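Local coordinates for aromatic amino acid beta-eliminating lyase/threonine aldolase (Exiguobacterium sibiricum, PDB 3LWS), which is a pyridoxal-phosphate-dependent enzyme of the beta-eliminating lyase family, built on the aminotransferase-like fold, with the cofactor held covalently as a lysine aldimine, at residues Q54-V59 and Y249-R254; G61-V66 and G218-C223; G296-I301 and G318-K323; P303-V308 and A350-A355. One frame throughout, in Å; residues are numbered along the deposited sequence.

Interaction 1 (Q54-V59 and Y249-R254)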
loop_
_atom_site.group_PDB
_atom_site.type_symbol
_atom_site.label_atom_id
_atom_site.label_comp_id
_atom_site.label_asym_id
_atom_site.label_seq_id
_atom_site.Cartn_x
_atom_site.Cartn_y
_atom_site.Cartn_z
ATOM N N GLN A 54 -9.179 11.169 12.412
ATOM C CA GLN A 54 -9.546 12.076 13.552
ATOM C C GLN A 54 -9.446 11.359 14.901
ATOM O O GLN A 54 -8.902 11.897 15.874
ATOM C CB GLN A 54 -10.972 12.601 13.358
ATOM C CG GLN A 54 -11.131 13.449 12.093
ATOM C CD GLN A 54 -12.604 13.735 11.731
ATOM O OE1 GLN A 54 -13.539 13.179 12.335
ATOM N NE2 GLN A 54 -12.805 14.617 10.737
ATOM N N LYS A 55 -9.975 10.137 14.942
ATOM C CA LYS A 55 -9.884 9.263 16.095
ATOM C C LYS A 55 -8.471 9.177 16.646
ATOM O O LYS A 55 -8.232 9.429 17.838
ATOM C CB LYS A 55 -10.397 7.854 15.727
ATOM C CG LYS A 55 -10.289 6.832 16.844
ATOM C CD LYS A 55 -11.016 5.564 16.496
ATOM C CE LYS A 55 -10.985 4.597 17.670
ATOM N NZ LYS A 55 -11.724 3.333 17.428
ATOM N N PHE A 56 -7.531 8.839 15.768
ATOM C CA PHE A 56 -6.167 8.700 16.171
ATOM C C PHE A 56 -5.410 10.018 16.248
ATOM O O PHE A 56 -4.455 10.090 16.989
ATOM C CB PHE A 56 -5.467 7.625 15.346
ATOM C CG PHE A 56 -5.866 6.265 15.777
ATOM C CD1 PHE A 56 -5.273 5.687 16.859
ATOM C CD2 PHE A 56 -6.959 5.641 15.203
ATOM C CE1 PHE A 56 -5.692 4.455 17.311
ATOM C CE2 PHE A 56 -7.398 4.425 15.653
ATOM C CZ PHE A 56 -6.771 3.832 16.706
ATOM N N ALA A 57 -5.834 11.078 15.577
ATOM C CA ALA A 57 -5.295 12.396 15.973
ATOM C C ALA A 57 -5.614 12.630 17.472
ATOM O O ALA A 57 -4.767 13.025 18.237
ATOM C CB ALA A 57 -5.835 13.504 15.115
ATOM N N ASP A 58 -6.835 12.306 17.880
ATOM C CA ASP A 58 -7.267 12.458 19.269
ATOM C C ASP A 58 -6.522 11.554 20.211
ATOM O O ASP A 58 -6.118 11.993 21.274
ATOM C CB ASP A 58 -8.757 12.131 19.414
ATOM C CG ASP A 58 -9.658 13.218 18.894
ATOM O OD1 ASP A 58 -9.183 14.349 18.603
ATOM O OD2 ASP A 58 -10.875 12.935 18.801
ATOM N N VAL A 59 -6.342 10.288 19.834
ATOM C CA VAL A 59 -5.687 9.324 20.718
ATOM C C VAL A 59 -4.256 9.748 20.989
ATOM O O VAL A 59 -3.763 9.611 22.106
ATOM C CB VAL A 59 -5.661 7.892 20.155
ATOM C CG1 VAL A 59 -4.706 7.026 20.965
ATOM C CG2 VAL A 59 -7.062 7.324 20.126
ATOM N N TYR A 249 -10.660 -2.336 14.148
ATOM C CA TYR A 249 -11.176 -3.529 14.828
ATOM C C TYR A 249 -10.181 -4.146 15.791
ATOM O O TYR A 249 -10.571 -4.500 16.912
ATOM C CB TYR A 249 -11.596 -4.621 13.834
ATOM C CG TYR A 249 -12.123 -5.891 14.482
ATOM C CD1 TYR A 249 -13.483 -6.088 14.675
ATOM C CD2 TYR A 249 -11.266 -6.917 14.866
ATOM C CE1 TYR A 249 -13.969 -7.244 15.297
ATOM C CE2 TYR A 249 -11.763 -8.096 15.482
ATOM C CZ TYR A 249 -13.115 -8.232 15.677
ATOM O OH TYR A 249 -13.606 -9.372 16.249
ATOM N N TYR A 250 -8.921 -4.344 15.357
ATOM C CA TYR A 250 -7.928 -4.971 16.275
ATOM C C TYR A 250 -7.493 -3.994 17.343
ATOM O O TYR A 250 -7.159 -4.396 18.456
ATOM C CB TYR A 250 -6.782 -5.647 15.506
ATOM C CG TYR A 250 -7.333 -6.863 14.803
ATOM C CD1 TYR A 250 -7.719 -7.989 15.525
ATOM C CD2 TYR A 250 -7.533 -6.879 13.434
ATOM C CE1 TYR A 250 -8.268 -9.069 14.908
ATOM C CE2 TYR A 250 -8.079 -7.967 12.811
ATOM C CZ TYR A 250 -8.460 -9.044 13.546
ATOM O OH TYR A 250 -8.986 -10.142 12.922
ATOM N N TYR A 251 -7.536 -2.702 17.020
ATOM C CA TYR A 251 -7.324 -1.677 18.034
ATOM C C TYR A 251 -8.404 -1.783 19.122
ATOM O O TYR A 251 -8.080 -1.911 20.304
ATOM C CB TYR A 251 -7.275 -0.258 17.437
ATOM C CG TYR A 251 -7.181 0.799 18.501
ATOM C CD1 TYR A 251 -5.959 1.110 19.094
ATOM C CD2 TYR A 251 -8.327 1.448 18.973
ATOM C CE1 TYR A 251 -5.866 2.065 20.099
ATOM C CE2 TYR A 251 -8.235 2.414 19.989
ATOM C CZ TYR A 251 -7.013 2.710 20.548
ATOM O OH TYR A 251 -6.904 3.653 21.535
ATOM N N GLU A 252 -9.674 -1.751 18.733
ATOM C CA GLU A 252 -10.729 -1.836 19.735
ATOM C C GLU A 252 -10.631 -3.149 20.503
ATOM O O GLU A 252 -10.740 -3.135 21.742
ATOM C CB GLU A 252 -12.118 -1.633 19.111
ATOM C CG GLU A 252 -12.330 -0.227 18.646
ATOM C CD GLU A 252 -12.240 0.799 19.771
ATOM O OE1 GLU A 252 -12.678 0.486 20.902
ATOM O OE2 GLU A 252 -11.719 1.900 19.531
ATOM N N LEU A 253 -10.292 -4.241 19.806
ATOM C CA LEU A 253 -10.146 -5.559 20.444
ATOM C C LEU A 253 -9.022 -5.641 21.479
ATOM O O LEU A 253 -9.198 -6.246 22.530
ATOM C CB LEU A 253 -9.930 -6.650 19.401
ATOM C CG LEU A 253 -9.911 -8.130 19.862
ATOM C CD1 LEU A 253 -11.344 -8.637 20.182
ATOM C CD2 LEU A 253 -9.251 -9.021 18.803
ATOM N N ARG A 254 -7.880 -5.026 21.207
ATOM C CA ARG A 254 -6.698 -5.312 22.010
ATOM C C ARG A 254 -6.123 -4.135 22.792
ATOM O O ARG A 254 -5.158 -4.324 23.522
ATOM C CB ARG A 254 -5.625 -5.946 21.128
ATOM C CG ARG A 254 -5.997 -7.330 20.608
ATOM C CD ARG A 254 -4.847 -8.032 19.914
ATOM N NE ARG A 254 -5.251 -9.367 19.449
ATOM C CZ ARG A 254 -5.363 -9.751 18.166
ATOM N NH1 ARG A 254 -5.063 -8.936 17.163
ATOM N NH2 ARG A 254 -5.760 -10.994 17.881
#

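Interaction 2 (G61-V66 and G218-C223)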
loop_
_atom_site.group_PDB
_atom_site.type_symbol
_atom_site.label_atom_id
_atom_site.label_comp_id
_atom_site.label_asym_id
_atom_site.label_seq_id
_atom_site.Cartn_x
_atom_site.Cartn_y
_atom_site.Cartn_z
ATOM N N GLY A 61 -3.297 12.934 20.624
ATOM C CA GLY A 61 -3.317 14.358 21.037
ATOM C C GLY A 61 -2.598 15.289 20.075
ATOM O O GLY A 61 -1.953 16.230 20.504
HETATM N N MSE A 62 -2.723 15.016 18.778
HETATM C CA MSE A 62 -2.106 15.815 17.714
HETATM C C MSE A 62 -3.208 16.473 16.889
HETATM O O MSE A 62 -4.338 15.971 16.855
HETATM C CB MSE A 62 -1.289 14.921 16.768
HETATM C CG MSE A 62 -0.053 14.239 17.439
HETATM SE SE MSE A 62 1.403 15.452 17.869
HETATM C CE MSE A 62 1.693 14.673 19.623
ATOM N N ASP A 63 -2.837 17.545 16.183
ATOM C CA ASP A 63 -3.766 18.343 15.393
ATOM C C ASP A 63 -4.438 17.493 14.296
ATOM O O ASP A 63 -5.580 17.705 13.953
ATOM C CB ASP A 63 -3.027 19.489 14.662
ATOM C CG ASP A 63 -2.569 20.639 15.578
ATOM O OD1 ASP A 63 -2.828 20.624 16.801
ATOM O OD2 ASP A 63 -1.921 21.567 15.016
ATOM N N ASP A 64 -3.710 16.541 13.724
ATOM C CA ASP A 64 -4.223 15.791 12.581
ATOM C C ASP A 64 -3.443 14.446 12.536
ATOM O O ASP A 64 -2.450 14.289 13.248
ATOM C CB ASP A 64 -4.034 16.655 11.331
ATOM C CG ASP A 64 -4.801 16.148 10.102
ATOM O OD1 ASP A 64 -5.665 15.266 10.205
ATOM O OD2 ASP A 64 -4.527 16.681 9.000
ATOM N N ALA A 65 -3.932 13.476 11.768
ATOM C CA ALA A 65 -3.229 12.200 11.578
ATOM C C ALA A 65 -3.510 11.704 10.181
ATOM O O ALA A 65 -4.571 11.999 9.619
ATOM C CB ALA A 65 -3.648 11.164 12.636
ATOM N N VAL A 66 -2.554 10.969 9.603
ATOM C CA VAL A 66 -2.642 10.531 8.205
ATOM C C VAL A 66 -2.438 9.011 8.193
ATOM O O VAL A 66 -1.441 8.493 8.753
ATOM C CB VAL A 66 -1.567 11.199 7.313
ATOM C CG1 VAL A 66 -1.758 10.838 5.788
ATOM C CG2 VAL A 66 -1.556 12.716 7.491
ATOM N N GLY A 218 0.720 14.464 13.762
ATOM C CA GLY A 218 1.472 15.687 14.075
ATOM C C GLY A 218 0.665 16.955 13.821
ATOM O O GLY A 218 -0.562 16.908 13.763
ATOM N N PRO A 219 1.348 18.104 13.672
ATOM C CA PRO A 219 0.632 19.355 13.362
ATOM C C PRO A 219 -0.152 19.271 12.041
ATOM O O PRO A 219 0.207 18.493 11.138
ATOM C CB PRO A 219 1.770 20.389 13.234
ATOM C CG PRO A 219 2.954 19.769 13.892
ATOM C CD PRO A 219 2.808 18.301 13.694
ATOM N N ALA A 220 -1.173 20.112 11.930
ATOM C CA ALA A 220 -1.989 20.251 10.742
ATOM C C ALA A 220 -1.211 20.414 9.433
ATOM O O ALA A 220 -1.445 19.618 8.490
ATOM C CB ALA A 220 -3.005 21.414 10.935
ATOM N N ALA A 221 -0.301 21.404 9.358
ATOM C CA ALA A 221 0.483 21.698 8.127
ATOM C C ALA A 221 1.416 20.546 7.739
ATOM O O ALA A 221 1.513 20.186 6.578
ATOM C CB ALA A 221 1.309 22.984 8.285
ATOM N N PHE A 222 2.099 19.989 8.729
ATOM C CA PHE A 222 2.892 18.752 8.589
ATOM C C PHE A 222 2.077 17.610 7.922
ATOM O O PHE A 222 2.504 16.994 6.930
ATOM C CB PHE A 222 3.405 18.341 9.974
ATOM C CG PHE A 222 4.130 17.027 9.998
ATOM C CD1 PHE A 222 5.491 16.967 9.711
ATOM C CD2 PHE A 222 3.448 15.850 10.345
ATOM C CE1 PHE A 222 6.150 15.784 9.723
ATOM C CE2 PHE A 222 4.092 14.666 10.374
ATOM C CZ PHE A 222 5.455 14.607 10.035
ATOM N N CYS A 223 0.895 17.348 8.450
ATOM C CA CYS A 223 0.028 16.308 7.867
ATOM C C CYS A 223 -0.432 16.645 6.454
ATOM O O CYS A 223 -0.597 15.754 5.660
ATOM C CB CYS A 223 -1.170 15.998 8.783
ATOM S SG CYS A 223 -0.625 15.212 10.309
HETATM O O HOH W 1 -4.411 19.363 8.440
#

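Interaction 3 (G296-I301 and G318-K323)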
loop_
_atom_site.group_PDB
_atom_site.type_symbol
_atom_site.label_atom_id
_atom_site.label_comp_id
_atom_site.label_asym_id
_atom_site.label_seq_id
_atom_site.Cartn_x
_atom_site.Cartn_y
_atom_site.Cartn_z
ATOM N N GLY A 296 25.584 -21.157 22.768
ATOM C CA GLY A 296 25.727 -22.137 21.708
ATOM C C GLY A 296 25.060 -21.606 20.441
ATOM O O GLY A 296 24.345 -20.635 20.473
ATOM N N GLN A 297 25.273 -22.283 19.328
ATOM C CA GLN A 297 24.797 -21.815 18.028
ATOM C C GLN A 297 23.585 -22.657 17.629
ATOM O O GLN A 297 23.295 -23.711 18.264
ATOM C CB GLN A 297 25.932 -21.927 16.994
ATOM C CG GLN A 297 27.320 -21.265 17.342
ATOM C CD GLN A 297 27.360 -19.716 17.361
ATOM O OE1 GLN A 297 28.321 -19.121 17.862
ATOM N NE2 GLN A 297 26.320 -19.073 16.866
ATOM N N ALA A 298 22.897 -22.237 16.570
ATOM C CA ALA A 298 21.642 -22.888 16.142
ATOM C C ALA A 298 21.799 -24.375 15.868
ATOM O O ALA A 298 20.909 -25.140 16.145
ATOM C CB ALA A 298 21.074 -22.204 14.920
ATOM N N ALA A 299 22.939 -24.773 15.308
ATOM C CA ALA A 299 23.250 -26.184 15.092
ATOM C C ALA A 299 23.280 -27.015 16.396
ATOM O O ALA A 299 22.993 -28.200 16.353
ATOM C CB ALA A 299 24.586 -26.305 14.365
ATOM N N ASP A 300 23.636 -26.380 17.513
ATOM C CA ASP A 300 23.582 -26.962 18.860
ATOM C C ASP A 300 22.210 -26.932 19.521
ATOM O O ASP A 300 21.819 -27.888 20.178
ATOM C CB ASP A 300 24.506 -26.207 19.810
ATOM C CG ASP A 300 25.922 -26.077 19.277
ATOM O OD1 ASP A 300 26.504 -27.121 18.976
ATOM O OD2 ASP A 300 26.446 -24.945 19.171
ATOM N N ILE A 301 21.511 -25.814 19.381
ATOM C CA ILE A 301 20.272 -25.536 20.131
ATOM C C ILE A 301 19.017 -25.928 19.369
ATOM O O ILE A 301 18.077 -26.456 19.962
ATOM C CB ILE A 301 20.185 -24.029 20.512
ATOM C CG1 ILE A 301 21.414 -23.613 21.305
ATOM C CG2 ILE A 301 18.893 -23.708 21.281
ATOM C CD1 ILE A 301 21.829 -24.531 22.447
ATOM N N GLY A 318 10.372 -20.005 17.302
ATOM C CA GLY A 318 10.080 -20.270 15.893
ATOM C C GLY A 318 11.238 -20.171 14.919
ATOM O O GLY A 318 11.138 -20.662 13.799
ATOM N N TYR A 319 12.334 -19.558 15.353
ATOM C CA TYR A 319 13.518 -19.378 14.526
ATOM C C TYR A 319 14.652 -18.941 15.463
ATOM O O TYR A 319 14.379 -18.342 16.490
ATOM C CB TYR A 319 13.249 -18.291 13.483
ATOM C CG TYR A 319 13.167 -16.932 14.124
ATOM C CD1 TYR A 319 11.972 -16.452 14.639
ATOM C CD2 TYR A 319 14.328 -16.137 14.281
ATOM C CE1 TYR A 319 11.912 -15.171 15.266
ATOM C CE2 TYR A 319 14.284 -14.887 14.911
ATOM C CZ TYR A 319 13.066 -14.412 15.405
ATOM O OH TYR A 319 13.029 -13.179 16.047
ATOM N N LEU A 320 15.902 -19.205 15.087
ATOM C CA LEU A 320 17.091 -18.665 15.762
ATOM C C LEU A 320 17.965 -17.802 14.827
ATOM O O LEU A 320 17.953 -17.997 13.621
ATOM C CB LEU A 320 17.925 -19.807 16.325
ATOM C CG LEU A 320 17.287 -20.607 17.476
ATOM C CD1 LEU A 320 17.988 -22.008 17.538
ATOM C CD2 LEU A 320 17.378 -19.848 18.794
ATOM N N VAL A 321 18.699 -16.844 15.395
ATOM C CA VAL A 321 19.643 -16.007 14.648
ATOM C C VAL A 321 20.967 -16.183 15.348
ATOM O O VAL A 321 21.068 -15.820 16.517
ATOM C CB VAL A 321 19.218 -14.505 14.615
ATOM C CG1 VAL A 321 20.305 -13.629 13.941
ATOM C CG2 VAL A 321 17.881 -14.341 13.885
ATOM N N ASP A 322 21.959 -16.765 14.651
ATOM C CA ASP A 322 23.258 -17.005 15.243
ATOM C C ASP A 322 24.002 -15.696 15.442
ATOM O O ASP A 322 23.973 -14.809 14.592
ATOM C CB ASP A 322 24.125 -17.988 14.415
ATOM C CG ASP A 322 23.894 -19.419 14.780
ATOM O OD1 ASP A 322 23.463 -19.658 15.928
ATOM O OD2 ASP A 322 24.180 -20.306 13.944
ATOM N N LYS A 323 24.659 -15.601 16.592
ATOM C CA LYS A 323 25.487 -14.459 16.944
ATOM C C LYS A 323 26.809 -15.067 17.398
ATOM O O LYS A 323 27.109 -16.235 17.068
ATOM C CB LYS A 323 24.843 -13.638 18.084
ATOM C CG LYS A 323 23.474 -13.155 17.801
ATOM C CD LYS A 323 23.477 -11.902 16.978
ATOM C CE LYS A 323 22.101 -11.257 17.067
ATOM N NZ LYS A 323 22.022 -9.966 16.354
#

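Interaction 4 (P303-V308 and A350-A355)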
loop_
_atom_site.group_PDB
_atom_site.type_symbol
_atom_site.label_atom_id
_atom_site.label_comp_id
_atom_site.label_asym_id
_atom_site.label_seq_id
_atom_site.Cartn_x
_atom_site.Cartn_y
_atom_site.Cartn_z
ATOM N N PRO A 303 18.149 -28.519 17.569
ATOM C CA PRO A 303 17.657 -29.891 17.818
ATOM C C PRO A 303 16.961 -30.062 19.156
ATOM O O PRO A 303 15.986 -30.810 19.238
ATOM C CB PRO A 303 18.926 -30.745 17.790
ATOM C CG PRO A 303 19.882 -29.988 16.991
ATOM C CD PRO A 303 19.593 -28.520 17.273
ATOM N N LYS A 304 17.439 -29.362 20.186
ATOM C CA LYS A 304 16.830 -29.459 21.519
ATOM C C LYS A 304 15.394 -28.925 21.469
ATOM O O LYS A 304 14.445 -29.594 21.903
ATOM C CB LYS A 304 17.631 -28.685 22.560
ATOM C CG LYS A 304 19.004 -29.243 22.826
ATOM C CD LYS A 304 19.727 -28.489 23.935
ATOM C CE LYS A 304 21.141 -29.051 24.147
ATOM N NZ LYS A 304 22.018 -28.096 24.884
ATOM N N LEU A 305 15.262 -27.726 20.906
ATOM C CA LEU A 305 13.983 -27.058 20.754
ATOM C C LEU A 305 13.033 -27.849 19.878
ATOM O O LEU A 305 11.851 -27.947 20.200
ATOM C CB LEU A 305 14.176 -25.639 20.184
ATOM C CG LEU A 305 14.862 -24.649 21.128
ATOM C CD1 LEU A 305 15.257 -23.401 20.353
ATOM C CD2 LEU A 305 13.974 -24.289 22.365
ATOM N N GLU A 306 13.557 -28.384 18.767
ATOM C CA GLU A 306 12.808 -29.223 17.860
ATOM C C GLU A 306 12.120 -30.344 18.649
ATOM O O GLU A 306 10.933 -30.509 18.569
ATOM C CB GLU A 306 13.742 -29.852 16.801
ATOM C CG GLU A 306 13.054 -30.907 15.898
ATOM C CD GLU A 306 14.000 -31.676 14.976
ATOM O OE1 GLU A 306 14.966 -32.321 15.473
ATOM O OE2 GLU A 306 13.757 -31.662 13.759
ATOM N N GLN A 307 12.903 -31.105 19.404
ATOM C CA GLN A 307 12.394 -32.232 20.163
ATOM C C GLN A 307 11.306 -31.756 21.138
ATOM O O GLN A 307 10.165 -32.213 21.069
ATOM C CB GLN A 307 13.541 -32.930 20.889
ATOM C CG GLN A 307 13.113 -34.218 21.579
ATOM C CD GLN A 307 14.259 -34.993 22.235
ATOM O OE1 GLN A 307 15.304 -34.436 22.583
ATOM N NE2 GLN A 307 14.048 -36.282 22.429
ATOM N N VAL A 308 11.652 -30.776 21.968
ATOM C CA VAL A 308 10.703 -30.162 22.915
ATOM C C VAL A 308 9.390 -29.814 22.249
ATOM O O VAL A 308 8.316 -30.197 22.741
ATOM C CB VAL A 308 11.305 -28.881 23.572
ATOM C CG1 VAL A 308 10.240 -28.061 24.279
ATOM C CG2 VAL A 308 12.434 -29.235 24.538
ATOM N N ALA A 350 8.358 -27.991 31.787
ATOM C CA ALA A 350 9.126 -29.110 32.381
ATOM C C ALA A 350 9.935 -29.820 31.278
ATOM O O ALA A 350 11.127 -30.142 31.451
ATOM C CB ALA A 350 8.192 -30.100 33.100
ATOM N N ARG A 351 9.286 -30.026 30.131
ATOM C CA ARG A 351 9.967 -30.633 28.995
ATOM C C ARG A 351 11.107 -29.770 28.468
ATOM O O ARG A 351 12.168 -30.301 28.101
ATOM C CB ARG A 351 9.000 -30.958 27.867
ATOM C CG ARG A 351 9.660 -31.774 26.727
ATOM C CD ARG A 351 10.234 -33.150 27.190
ATOM N NE ARG A 351 11.084 -33.742 26.147
ATOM C CZ ARG A 351 12.397 -33.531 26.008
ATOM N NH1 ARG A 351 13.078 -32.758 26.857
ATOM N NH2 ARG A 351 13.046 -34.111 25.004
ATOM N N LEU A 352 10.894 -28.458 28.438
ATOM C CA LEU A 352 11.934 -27.514 28.074
ATOM C C LEU A 352 13.035 -27.550 29.131
ATOM O O LEU A 352 14.214 -27.581 28.792
ATOM C CB LEU A 352 11.361 -26.098 27.883
ATOM C CG LEU A 352 12.387 -25.008 27.536
ATOM C CD1 LEU A 352 13.051 -25.289 26.171
ATOM C CD2 LEU A 352 11.739 -23.633 27.586
ATOM N N ARG A 353 12.658 -27.588 30.414
ATOM C CA ARG A 353 13.636 -27.733 31.507
ATOM C C ARG A 353 14.501 -28.992 31.367
ATOM O O ARG A 353 15.697 -28.947 31.634
ATOM C CB ARG A 353 12.948 -27.720 32.889
ATOM C CG ARG A 353 13.074 -26.399 33.630
ATOM C CD ARG A 353 12.493 -26.413 35.057
ATOM N NE ARG A 353 11.119 -25.935 35.069
ATOM C CZ ARG A 353 10.022 -26.685 35.134
ATOM N NH1 ARG A 353 10.064 -27.998 35.274
ATOM N NH2 ARG A 353 8.851 -26.092 35.093
ATOM N N GLN A 354 13.893 -30.097 30.939
ATOM C CA GLN A 354 14.648 -31.332 30.647
ATOM C C GLN A 354 15.704 -31.151 29.529
ATOM O O GLN A 354 16.717 -31.806 29.559
ATOM C CB GLN A 354 13.711 -32.486 30.245
ATOM C CG GLN A 354 13.114 -33.296 31.378
ATOM C CD GLN A 354 12.331 -34.525 30.863
ATOM O OE1 GLN A 354 12.330 -34.844 29.664
ATOM N NE2 GLN A 354 11.673 -35.217 31.781
ATOM N N ALA A 355 15.439 -30.291 28.543
ATOM C CA ALA A 355 16.402 -30.009 27.464
ATOM C C ALA A 355 17.583 -29.134 27.870
ATOM O O ALA A 355 18.641 -29.240 27.263
ATOM C CB ALA A 355 15.702 -29.389 26.270
#

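Interaction 1 (Q54-V59 and Y249-R254)
Lys55 NZ is gripped by two carboxylates of the opposing helix: it forms a short salt bridge of 2.5 Å to Glu252 OE2 and a second one to Asp248, one turn earlier on helix 241-254. Lys55 and Glu252 meet tip to tip. The lysine, with CG anti to its backbone N (chi1 177°), runs out fully extended, while the glutamate is bent at chi2. The ammonium comes to OE2 on its anti side, 24° out of the carboxylate plane. Next to this bridge, Phe56 and Tyr251 slide past each other in a T-shaped pair. The edge of the phenylalanine points into the tyrosine face, CZ of Phe56 standing 3.5 Å from CG of Tyr251 and over the centre of that ring. The planes are inclined at 79°, and Phe204 makes a further edge-to-face pair with Phe56. At the tyrosine tip, Val59 CG2 lies 3.9 Å from Tyr251 OH. The axes of the two helical segments are 13.6 Å apart, so side chains alone span the distance. The contact thus pairs a buried aromatic centre with a charged margin, where two acidic groups would be expected to favour the protonated form of Lys55.

Interaction 2 (G61-V66 and G218-C223)
Asp64 and Gly218 form an antiparallel hydrogen-bonded pair, the backbone N of Asp64 donating to Gly218 O at 3.2 Å and Gly218 N returning a bond to Asp64 O, also at 3.2 Å. Asp63 faces the same glycine, which makes a classic beta bulge at the start of strand 64-68; farther along, Val66 pairs with Leu216. Just before the bulge, Gly61 ends helix 49-60 in a Schellman motif, while across the contact Pro219 is the N-cap of helix 220-232. Met62, present as selenomethionine, brings its CB 3.6 Å from Gly218 N. Asp63 OD2 accepts a long, weak bond of 3.5 Å from Ala220 N, at the first turn of the helix. The carboxylate of Asp64, with CG anti to its backbone N (chi1 -167°), lies against Cys223, its OD2 3.4 Å from Cys223 CB. The same OD2 takes a water at 2.7 Å that also donates to Ala220 O, and forms a salt bridge with Arg227, one turn beyond Cys223 in helix 220-232. Apolar contact follows where Val66 CG2 packs 3.5 Å from Cys223 CB. Asp63 therefore meets the helix start, where it approaches a backbone N-H that should suit its negative charge, while Asp64 lies along the first turns and is balanced by an arginine and a bridging water.

Interaction 3 (G296-I301 and G318-K323)
Asp322 OD1 accepts from two groups of the other segment: it offers its syn lone pair to the backbone N of Ala298, 2.7 Å away, and, more weakly, takes Gln297 NE2 at 3.1 Å. The same NE2 donates to Lys323 O at 3.0 Å, with the carbonyl oxygen only 4° out of the amide plane. A bend at chi2 (-70°) carries the Gln297 amide carbon back toward the strand, and OE1 takes the backbone N-H of Gly325, so both ends of the amide are engaged and its rotation is fixed. Amide and carboxylate stand almost perpendicular, their planes 84° apart. On the helix side, Gln297 N donates to Asp300 OD2 at 2.9 Å, the bond from the N-cap N-H to the N3 side chain. Beside the polar cluster Leu320 CD1 packs 4.1 Å from Ala298 CB and 4.2 Å from Ile301 CG2, a patch continued by Phe294 and Cys327. The first N-H of helix 298-312 is thus met from across the contact by an aspartate of edge strand 321-322. The helix links strand 289-295 to the parallel strand 321-322, with strand 326-332 between them: a split beta-alpha-beta arrangement in the smaller, antiparallel sheet domain.

Interaction 4 (P303-V308 and A350-A355)
Gln307 and Arg351 are brought together by two different chain shapes: the glutamine, its CG anti to the backbone N, stays extended, whereas the arginine is bent at chi2 (60°), which places CD beside CA. The side chains cross at about a right angle, the guanidinium meeting the amide with its edge; the planes are 73° apart and NH2 of Arg351 lies 3.1 Å from CD of Gln307. The approach is close but not a hydrogen bond, since Gln307 OE1, 3.3 Å from Arg351 NH2, is badly angled. Glu311, the next turn of helix 298-312, is the stronger polar partner: it forms a salt bridge with Arg351 NE and accepts a weak bond from Gln307 NE2. The axes of the two helical segments run roughly antiparallel at 153° and 9.6 Å apart, and both helices belong to the C-terminal part of the chain that holds the four-stranded sheet. Val308 wedges between them, CG2 sitting 3.7 Å from Ala355 CB and 4.0 Å from Leu352 CA. Deeper in, Leu305 and Leu352 lie alongside each other and point the same way, Leu305 CD2 reaching Leu352 CD1 at 4.0 Å. Phe316, just after strand 314-315, touches both Val308 and Leu352. At the other margin the aliphatic part of Lys304 runs past the end of the partner segment, with CD 3.6 Å from Ala355 O.

The four contacts form two groups in different parts of the chain. Interactions 1 and 2, with centres 16 Å apart, share the sequence from helix 49-60 into strand 64-68 and, on the other side, successive helices 220-232 and 241-254; Ala57 O probably accepts from Met62 N between them. Interaction 2 sits at the edge of the seven-stranded sheet, and its segments both fall between those of interaction 1. Interactions 3 and 4 come later in the chain, with centres 14 Å apart, alternate in sequence and both use helix 298-312. The centres of interactions 2 and 4 are about 50 Å apart, one pair lying at the seven-stranded sheet and the other at the four-stranded sheet.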